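Mitochondrial ubiquitin ligase activator of NFKB 1 (Homo sapiens, PDB 6M2D) acts through its zinc-binding RING domain as an E3 ubiquitin ligase, helping pass ubiquitin from an E2 conjugating enzyme to targets such as AKT1. Local coordinates at residues A[8-13]-A[29-34]. Residues are numbered along the deposited sequence; the frame is centred on the assembly and turned at random.
Sequences VVCLSS and TECYRA. With ZN (zinc ion), chain G.
C10 and C31 meet through a shared zinc ion: the thiolate of the first comes from the loop 8-13, that of the second from helix 29-34, and no hydrogen bond joins the two segments. C31 can be followed outward from the helix. Its CB points toward the loop and lies 3.9 Å from V9 CB, an apolar touch at the side of the metal site. C31 SG, set anti to the carbonyl carbon and beside the backbone N (chi1 -79°), binds the zinc at 2.3 Å. C31 SG also lies 3.5 Å from C10 CB and 3.8 Å from V9 CB. V9 packs alongside the metal-bound end of C31 through CB and CG1. V9 itself also rests on P42.

From the loop side, C10 SG reaches the same zinc ion at 2.4 Å. The backbone turns back over this sulfur: S12 N donates to C10 SG at 3.2 Å with an N-H...S angle of 156°, and S13 N adds a weak bond to the same C10 SG at 3.4 Å. C7 and C28 supply the other two ligands, completing a Cys4 site built from two CxxC pairs, C7/C10 and C28/C31, one of the two zinc sites of the RING finger.

Four thiolates around one zinc would leave net negative charge on the site; the N-H groups aimed at C10 SG probably offset part of it, while the metal itself ties the loop to the start of the helix.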
loop_
_atom_site.group_PDB
_atom_site.type_symbol
_atom_site.label_atom_id
_atom_site.label_comp_id
_atom_site.label_asym_id
_atom_site.label_seq_id
_atom_site.Cartn_x
_atom_site.Cartn_y
_atom_site.Cartn_z
ATOM N N VAL A 8 -4.356 1.146 5.361
ATOM C CA VAL A 8 -4.795 2.508 5.674
ATOM C C VAL A 8 -5.920 2.991 4.777
ATOM O O VAL A 8 -6.483 4.063 5.032
ATOM C CB VAL A 8 -3.646 3.536 5.586
ATOM C CG1 VAL A 8 -2.450 3.083 6.400
ATOM C CG2 VAL A 8 -3.280 3.800 4.129
ATOM N N VAL A 9 -6.263 2.233 3.741
ATOM C CA VAL A 9 -7.290 2.619 2.779
ATOM C C VAL A 9 -8.639 1.990 3.110
ATOM O O VAL A 9 -9.649 2.689 3.215
ATOM C CB VAL A 9 -6.832 2.252 1.351
ATOM C CG1 VAL A 9 -7.849 2.733 0.316
ATOM C CG2 VAL A 9 -5.436 2.830 1.083
ATOM N N CYS A 10 -8.686 0.667 3.258
ATOM C CA CYS A 10 -9.946 -0.002 3.577
ATOM C C CYS A 10 -10.139 -0.219 5.071
ATOM O O CYS A 10 -11.286 -0.329 5.524
ATOM C CB CYS A 10 -10.044 -1.354 2.858
ATOM S SG CYS A 10 -8.832 -2.625 3.363
ATOM N N LEU A 11 -9.052 -0.287 5.842
ATOM C CA LEU A 11 -9.094 -0.656 7.256
ATOM C C LEU A 11 -9.693 -2.045 7.484
ATOM O O LEU A 11 -10.179 -2.340 8.582
ATOM C CB LEU A 11 -9.869 0.372 8.087
ATOM C CG LEU A 11 -9.148 1.648 8.494
ATOM C CD1 LEU A 11 -10.137 2.542 9.216
ATOM C CD2 LEU A 11 -7.929 1.366 9.365
ATOM N N SER A 12 -9.671 -2.908 6.465
ATOM C CA SER A 12 -10.310 -4.215 6.543
ATOM C C SER A 12 -9.388 -5.381 6.256
ATOM O O SER A 12 -9.702 -6.500 6.678
ATOM C CB SER A 12 -11.492 -4.304 5.569
ATOM O OG SER A 12 -12.501 -3.424 5.996
ATOM N N SER A 13 -8.303 -5.168 5.515
ATOM C CA SER A 13 -7.284 -6.176 5.296
ATOM C C SER A 13 -5.977 -5.692 5.907
ATOM O O SER A 13 -5.761 -4.491 6.091
ATOM C CB SER A 13 -7.098 -6.483 3.797
ATOM O OG SER A 13 -8.283 -7.038 3.234
ATOM N N THR A 29 -3.415 -5.581 -1.088
ATOM C CA THR A 29 -3.264 -5.674 -2.538
ATOM C C THR A 29 -4.516 -5.196 -3.269
ATOM O O THR A 29 -4.418 -4.560 -4.325
ATOM C CB THR A 29 -2.922 -7.106 -2.956
ATOM O OG1 THR A 29 -1.920 -7.637 -2.083
ATOM C CG2 THR A 29 -2.383 -7.113 -4.380
ATOM N N GLU A 30 -5.702 -5.493 -2.728
ATOM C CA GLU A 30 -6.936 -5.086 -3.398
ATOM C C GLU A 30 -7.047 -3.570 -3.476
ATOM O O GLU A 30 -7.453 -3.019 -4.505
ATOM C CB GLU A 30 -8.148 -5.681 -2.676
ATOM C CG GLU A 30 -8.711 -6.931 -3.343
ATOM C CD GLU A 30 -9.970 -7.446 -2.662
ATOM O OE1 GLU A 30 -10.621 -6.659 -1.937
ATOM O OE2 GLU A 30 -10.295 -8.643 -2.842
ATOM N N CYS A 31 -6.657 -2.879 -2.409
ATOM C CA CYS A 31 -6.763 -1.425 -2.411
ATOM C C CYS A 31 -5.774 -0.806 -3.390
ATOM O O CYS A 31 -6.087 0.199 -4.043
ATOM C CB CYS A 31 -6.549 -0.895 -1.001
ATOM S SG CYS A 31 -8.040 -1.075 -0.003
ATOM N N TYR A 32 -4.574 -1.387 -3.511
ATOM C CA TYR A 32 -3.625 -0.897 -4.503
ATOM C C TYR A 32 -4.226 -0.963 -5.902
ATOM O O TYR A 32 -4.168 0.007 -6.665
ATOM C CB TYR A 32 -2.325 -1.699 -4.461
ATOM C CG TYR A 32 -1.537 -1.418 -5.711
ATOM C CD1 TYR A 32 -0.933 -0.180 -5.894
ATOM C CD2 TYR A 32 -1.447 -2.357 -6.737
ATOM C CE1 TYR A 32 -0.239 0.112 -7.043
ATOM C CE2 TYR A 32 -0.748 -2.077 -7.899
ATOM C CZ TYR A 32 -0.144 -0.840 -8.043
ATOM O OH TYR A 32 0.558 -0.546 -9.187
ATOM N N ARG A 33 -4.787 -2.118 -6.264
ATOM C CA ARG A 33 -5.410 -2.257 -7.573
ATOM C C ARG A 33 -6.531 -1.243 -7.763
ATOM O O ARG A 33 -6.719 -0.712 -8.863
ATOM C CB ARG A 33 -5.942 -3.679 -7.745
ATOM C CG ARG A 33 -4.875 -4.702 -8.101
ATOM C CD ARG A 33 -5.504 -6.018 -8.537
ATOM N NE ARG A 33 -5.226 -7.080 -7.574
ATOM C CZ ARG A 33 -6.147 -7.659 -6.809
ATOM N NH1 ARG A 33 -7.419 -7.289 -6.906
ATOM N NH2 ARG A 33 -5.797 -8.613 -5.950
ATOM N N ALA A 34 -7.278 -0.952 -6.698
ATOM C CA ALA A 34 -8.411 -0.045 -6.793
ATOM C C ALA A 34 -8.009 1.424 -6.816
ATOM O O ALA A 34 -8.875 2.269 -7.075
ATOM C CB ALA A 34 -9.381 -0.292 -5.633
HETATM ZN ZN ZN G . -7.116 -2.250 1.740
#